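Putative TetR family transcriptional regulator (PDB 3BQY) is probably a DNA-binding transcriptional regulator of the TetR family, acting as a dimer with an N-terminal helix-turn-helix motif. Local coordinates at residues 137-142 / 190-195; 78-83 / 109-114. All coordinates share one frame; numbering follows the deposited sequence. Where two conformers were deposited one is given.

Contact 1 (137-142 / 190-195); sequences ANFTVG and AHFEFG. With PO4 (phosphate ion), chain C.
The hydroxyl of T140 touches two groups at once: OG1 hydrogen-bonds to the carbonyl O of V136, one turn back on its own helix, and lies in the ring plane of F192, at the edge, with OG1 3.8 Å from F192 CE1. With OG1 beside the backbone N and anti to the carbonyl carbon (chi1 -59°), the hydroxyl turns back on V136, while the methyl CG2 lies 4.0 Å from F192 CE1. F139, the preceding residue, reaches further across. Its CE2 meets F192 CD1 at 3.6 Å, and the two rings have planes only 8° apart but are slid so far that they barely overlap, their centroids being 5.7 Å apart. The helices 126-151 and 188-206 run antiparallel, their segment axes 10.9 Å apart, and both also border the second subunit, consistent with the four-helix bundle through which TetR-family dimers pair. Across this spacing F139 CZ comes to 3.7 Å from the CA of G195, a glycine with no side chain between ring and backbone. F192 also meets the ring of H143 and packs on R82 and R85. On helix 188-206, H191 turns its ring away from 137-142, and its NE2 gives a weak hydrogen bond of 3.3 Å to O4 of a phosphate ion, probably from the crystallisation liquor, which R131 of the second subunit also binds; the details are doubtful, because phosphate O2 lies too close to H191 CD2. An alanine here would lack the imidazole, and would probably cost the phosphate one of its partners and R131 of the second subunit the ring it packs on.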
loop_
_atom_site.group_PDB
_atom_site.type_symbol
_atom_site.label_atom_id
_atom_site.label_comp_id
_atom_site.label_asym_id
_atom_site.label_seq_id
_atom_site.Cartn_x
_atom_site.Cartn_y
_atom_site.Cartn_z
ATOM N N ALA A 137 1.051 -3.526 9.318
ATOM C CA ALA A 137 -0.202 -3.160 8.637
ATOM C C ALA A 137 0.093 -2.532 7.290
ATOM O O ALA A 137 -0.565 -2.861 6.321
ATOM C CB ALA A 137 -1.035 -2.209 9.477
ATOM N N ASN A 138 1.062 -1.608 7.226
ATOM C CA ASN A 138 1.360 -0.946 5.956
ATOM C C ASN A 138 1.983 -1.892 4.947
ATOM O O ASN A 138 1.681 -1.822 3.750
ATOM C CB ASN A 138 2.224 0.291 6.155
ATOM C CG ASN A 138 1.446 1.433 6.828
ATOM O OD1 ASN A 138 0.212 1.440 6.815
ATOM N ND2 ASN A 138 2.155 2.361 7.430
ATOM N N PHE A 139 2.837 -2.791 5.412
ATOM C CA PHE A 139 3.330 -3.828 4.477
ATOM C C PHE A 139 2.157 -4.715 3.976
ATOM O O PHE A 139 2.046 -5.020 2.785
ATOM C CB PHE A 139 4.368 -4.731 5.142
ATOM C CG PHE A 139 4.605 -5.997 4.369
ATOM C CD1 PHE A 139 5.250 -5.947 3.115
ATOM C CD2 PHE A 139 4.106 -7.223 4.839
ATOM C CE1 PHE A 139 5.423 -7.109 2.348
ATOM C CE2 PHE A 139 4.290 -8.397 4.086
ATOM C CZ PHE A 139 4.935 -8.343 2.836
ATOM N N THR A 140 1.300 -5.153 4.896
ATOM C CA THR A 140 0.203 -6.027 4.505
ATOM C C THR A 140 -0.717 -5.343 3.479
ATOM O O THR A 140 -1.112 -5.962 2.489
ATOM C CB THR A 140 -0.623 -6.483 5.734
ATOM O OG1 THR A 140 0.248 -7.169 6.639
ATOM C CG2 THR A 140 -1.775 -7.420 5.313
ATOM N N VAL A 141 -1.090 -4.092 3.747
ATOM C CA VAL A 141 -1.944 -3.342 2.825
ATOM C C VAL A 141 -1.245 -3.122 1.470
ATOM O O VAL A 141 -1.835 -3.365 0.423
ATOM C CB VAL A 141 -2.402 -1.994 3.446
ATOM C CG1 VAL A 141 -3.074 -1.081 2.376
ATOM C CG2 VAL A 141 -3.358 -2.244 4.638
ATOM N N GLY A 142 0.012 -2.662 1.491
ATOM C CA GLY A 142 0.773 -2.442 0.251
ATOM C C GLY A 142 0.881 -3.724 -0.560
ATOM O O GLY A 142 0.671 -3.729 -1.774
ATOM N N ALA A 190 3.460 -16.967 -0.952
ATOM C CA ALA A 190 4.892 -17.110 -0.654
ATOM C C ALA A 190 5.598 -15.754 -0.519
ATOM O O ALA A 190 6.405 -15.565 0.404
ATOM C CB ALA A 190 5.596 -17.989 -1.718
ATOM N N HIS A 191 5.288 -14.806 -1.411
ATOM C CA HIS A 191 5.871 -13.456 -1.313
ATOM C C HIS A 191 5.468 -12.788 0.011
ATOM O O HIS A 191 6.304 -12.211 0.708
ATOM C CB HIS A 191 5.439 -12.592 -2.503
ATOM C CG HIS A 191 6.018 -13.046 -3.801
ATOM N ND1 HIS A 191 5.626 -12.537 -5.016
ATOM C CD2 HIS A 191 6.921 -14.016 -4.076
ATOM C CE1 HIS A 191 6.297 -13.132 -5.982
ATOM N NE2 HIS A 191 7.082 -14.045 -5.440
ATOM N N PHE A 192 4.192 -12.901 0.358
ATOM C CA PHE A 192 3.682 -12.326 1.584
ATOM C C PHE A 192 4.380 -12.918 2.812
ATOM O O PHE A 192 4.828 -12.190 3.705
ATOM C CB PHE A 192 2.170 -12.541 1.698
ATOM C CG PHE A 192 1.594 -11.986 2.971
ATOM C CD1 PHE A 192 1.560 -10.606 3.195
ATOM C CD2 PHE A 192 1.110 -12.844 3.958
ATOM C CE1 PHE A 192 1.023 -10.081 4.397
ATOM C CE2 PHE A 192 0.582 -12.333 5.146
ATOM C CZ PHE A 192 0.533 -10.967 5.371
ATOM N N GLU A 193 4.466 -14.245 2.854
ATOM C CA GLU A 193 5.108 -14.924 3.966
ATOM C C GLU A 193 6.581 -14.490 4.113
ATOM O O GLU A 193 7.084 -14.356 5.237
ATOM C CB GLU A 193 4.988 -16.449 3.812
ATOM C CG GLU A 193 3.551 -16.984 4.015
ATOM C CD GLU A 193 2.978 -16.668 5.421
ATOM O OE1 GLU A 193 3.733 -16.704 6.414
ATOM O OE2 GLU A 193 1.767 -16.395 5.518
ATOM N N PHE A 194 7.269 -14.291 2.984
ATOM C CA PHE A 194 8.665 -13.876 3.008
ATOM C C PHE A 194 8.784 -12.494 3.650
ATOM O O PHE A 194 9.665 -12.268 4.487
ATOM C CB PHE A 194 9.247 -13.864 1.590
ATOM C CG PHE A 194 10.683 -13.462 1.538
ATOM C CD1 PHE A 194 11.697 -14.404 1.769
ATOM C CD2 PHE A 194 11.036 -12.137 1.302
ATOM C CE1 PHE A 194 13.047 -14.022 1.714
ATOM C CE2 PHE A 194 12.373 -11.754 1.245
ATOM C CZ PHE A 194 13.378 -12.691 1.445
ATOM N N GLY A 195 7.939 -11.557 3.221
ATOM C CA GLY A 195 7.989 -10.188 3.761
ATOM C C GLY A 195 7.636 -10.163 5.236
ATOM O O GLY A 195 8.267 -9.461 6.024
HETATM P P PO4 C . 8.476 -17.397 -5.111
HETATM O O1 PO4 C . 7.597 -18.622 -5.005
HETATM O O2 PO4 C . 7.958 -16.358 -4.140
HETATM O O3 PO4 C . 9.902 -17.736 -4.756
HETATM O O4 PO4 C . 8.404 -16.871 -6.507
#

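Contact 2 (78-83 / 109-114)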
loop_
_atom_site.group_PDB
_atom_site.type_symbol
_atom_site.label_atom_id
_atom_site.label_comp_id
_atom_site.label_asym_id
_atom_site.label_seq_id
_atom_site.Cartn_x
_atom_site.Cartn_y
_atom_site.Cartn_z
ATOM N N ALA A 78 2.008 -13.008 13.181
ATOM C CA ALA A 78 1.865 -13.488 11.798
ATOM C C ALA A 78 0.398 -13.842 11.494
ATOM O O ALA A 78 -0.079 -13.552 10.405
ATOM C CB ALA A 78 2.769 -14.719 11.550
ATOM N N ARG A 79 -0.301 -14.502 12.423
ATOM C CA ARG A 79 -1.712 -14.869 12.175
ATOM C C ARG A 79 -2.592 -13.641 11.982
ATOM O O ARG A 79 -3.485 -13.647 11.150
ATOM C CB ARG A 79 -2.296 -15.746 13.303
ATOM C CG ARG A 79 -1.775 -17.186 13.260
ATOM C CD ARG A 79 -2.769 -18.153 13.905
ATOM N NE ARG A 79 -3.025 -17.758 15.289
ATOM C CZ ARG A 79 -2.356 -18.211 16.344
ATOM N NH1 ARG A 79 -1.377 -19.095 16.190
ATOM N NH2 ARG A 79 -2.670 -17.765 17.551
ATOM N N LEU A 80 -2.338 -12.593 12.755
ATOM C CA LEU A 80 -3.070 -11.326 12.593
ATOM C C LEU A 80 -2.846 -10.704 11.214
ATOM O O LEU A 80 -3.804 -10.250 10.579
ATOM C CB LEU A 80 -2.655 -10.328 13.666
ATOM C CG LEU A 80 -3.243 -10.558 15.066
ATOM C CD1 LEU A 80 -2.432 -9.720 16.030
ATOM C CD2 LEU A 80 -4.746 -10.144 15.119
ATOM N N ALA A 81 -1.588 -10.627 10.778
ATOM C CA ALA A 81 -1.266 -10.072 9.457
ATOM C C ALA A 81 -1.869 -10.929 8.358
ATOM O O ALA A 81 -2.472 -10.412 7.418
ATOM C CB ALA A 81 0.268 -9.982 9.263
ATOM N N ARG A 82 -1.728 -12.245 8.470
ATOM C CA ARG A 82 -2.355 -13.137 7.485
ATOM C C ARG A 82 -3.878 -12.989 7.402
ATOM O O ARG A 82 -4.466 -13.042 6.317
ATOM C CB ARG A 82 -2.069 -14.603 7.832
ATOM C CG ARG A 82 -0.699 -15.057 7.533
ATOM C CD ARG A 82 -0.568 -16.568 7.775
ATOM N NE ARG A 82 0.843 -16.820 7.940
ATOM C CZ ARG A 82 1.414 -17.308 9.014
ATOM N NH1 ARG A 82 0.683 -17.689 10.064
ATOM N NH2 ARG A 82 2.725 -17.489 8.997
ATOM N N ALA A 83 -4.523 -12.860 8.557
ATOM C CA ALA A 83 -5.972 -12.735 8.601
ATOM C C ALA A 83 -6.392 -11.418 7.991
ATOM O O ALA A 83 -7.406 -11.361 7.303
ATOM C CB ALA A 83 -6.499 -12.832 10.043
ATOM N N LEU A 109 -9.887 -1.083 15.191
ATOM C CA LEU A 109 -9.297 -0.778 16.505
ATOM C C LEU A 109 -8.947 -2.066 17.279
ATOM O O LEU A 109 -7.884 -2.143 17.902
ATOM C CB LEU A 109 -10.225 0.102 17.329
ATOM C CG LEU A 109 -10.484 1.532 16.817
ATOM C CD1 LEU A 109 -11.566 2.195 17.651
ATOM C CD2 LEU A 109 -9.217 2.367 16.877
ATOM N N ARG A 110 -9.831 -3.059 17.271
ATOM C CA ARG A 110 -9.551 -4.318 17.973
ATOM C C ARG A 110 -8.332 -5.013 17.376
ATOM O O ARG A 110 -7.501 -5.570 18.111
ATOM C CB ARG A 110 -10.753 -5.274 17.965
ATOM C CG ARG A 110 -11.388 -5.460 19.326
ATOM C CD ARG A 110 -12.645 -6.370 19.311
ATOM N NE ARG A 110 -13.496 -6.209 18.123
ATOM C CZ ARG A 110 -14.538 -5.381 18.029
ATOM N NH1 ARG A 110 -14.942 -4.629 19.064
ATOM N NH2 ARG A 110 -15.224 -5.345 16.913
ATOM N N PHE A 111 -8.229 -4.990 16.053
ATOM C CA PHE A 111 -7.079 -5.575 15.339
ATOM C C PHE A 111 -5.793 -4.854 15.788
ATOM O O PHE A 111 -4.827 -5.503 16.157
ATOM C CB PHE A 111 -7.252 -5.451 13.794
ATOM C CG PHE A 111 -5.963 -5.586 13.036
ATOM C CD1 PHE A 111 -5.410 -6.850 12.800
ATOM C CD2 PHE A 111 -5.289 -4.470 12.575
ATOM C CE1 PHE A 111 -4.200 -6.976 12.098
ATOM C CE2 PHE A 111 -4.080 -4.595 11.903
ATOM C CZ PHE A 111 -3.536 -5.858 11.667
ATOM N N ALA A 112 -5.816 -3.515 15.784
ATOM C CA ALA A 112 -4.621 -2.719 16.077
ATOM C C ALA A 112 -4.217 -2.908 17.538
ATOM O O ALA A 112 -3.036 -3.106 17.858
ATOM C CB ALA A 112 -4.894 -1.228 15.797
ATOM N N ASP A 113 -5.194 -2.796 18.426
ATOM C CA ASP A 113 -4.945 -2.973 19.862
ATOM C C ASP A 113 -4.402 -4.380 20.143
ATOM O O ASP A 113 -3.481 -4.553 20.941
ATOM C CB ASP A 113 -6.259 -2.714 20.641
ATOM C CG ASP A 113 -6.047 -2.682 22.150
ATOM O OD1 ASP A 113 -5.377 -1.767 22.658
ATOM O OD2 ASP A 113 -6.537 -3.582 22.829
ATOM N N GLY A 114 -4.984 -5.385 19.473
ATOM C CA GLY A 114 -4.595 -6.778 19.666
ATOM C C GLY A 114 -3.153 -6.981 19.231
ATOM O O GLY A 114 -2.368 -7.602 19.956
#
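F111 brings its ring across to helix 73-89 and meets it through one side of the ring edge. Its CE1 lies 3.6 Å from the carbonyl O of L80, with that oxygen near the ring plane, so it is a C-H edge rather than the pi cloud that faces the backbone carbonyl. The same CE1 is 4.0 Å from L80 CB, and the neighbouring CD1 is 4.1 Å from the methyl CD2; F111 thus touches L80 at its backbone oxygen, at CB and at one methyl. The CB bond of F111 points along the side of the interface, and with CG roughly anti to the backbone N (chi1 160°) the ring reaches toward L80. Both helices belong to the all-helical C-terminal domain of the TetR fold, and here the joint is extended by the linking segment before helix 73-89: F111 packs on V61 and L80 on A65. Next in sequence, A112 points away from helix 73-89 and rests instead on L133 of helix 126-151 and on L176 of the second subunit. D113 also serves the dimer, its OD1 accepting a hydrogen bond from the backbone N of L176 of the second subunit. G114, one turn beyond R110, returns to the contact as bare backbone: its carbonyl carbon C is 4.3 Å from L80 CD1, the methyl other than the one beside the F111 ring, and L80 thereby bridges two successive turns of helix 106-121.

Overall arrangement
Contact 2 closes before contact 1 opens along the chain, and their centres lie about 13 Å apart within the C-terminal domain. Helix 73-89 joins them: while L80 faces helix 106-121, A81 and R82 turn to contact 1. The carbonyl O of A81 packs against T140 CG2, at 3.7 Å, and against F192, and R82 NE forms a salt bridge with E193 OE2 at 2.6 Å. Helix 106-121 is followed in the chain by helix 126-151, and helix 73-89 packs against helices of both contacts. Both contacts also touch the second subunit, so the packing within the C-terminal domain runs up to the dimer interface.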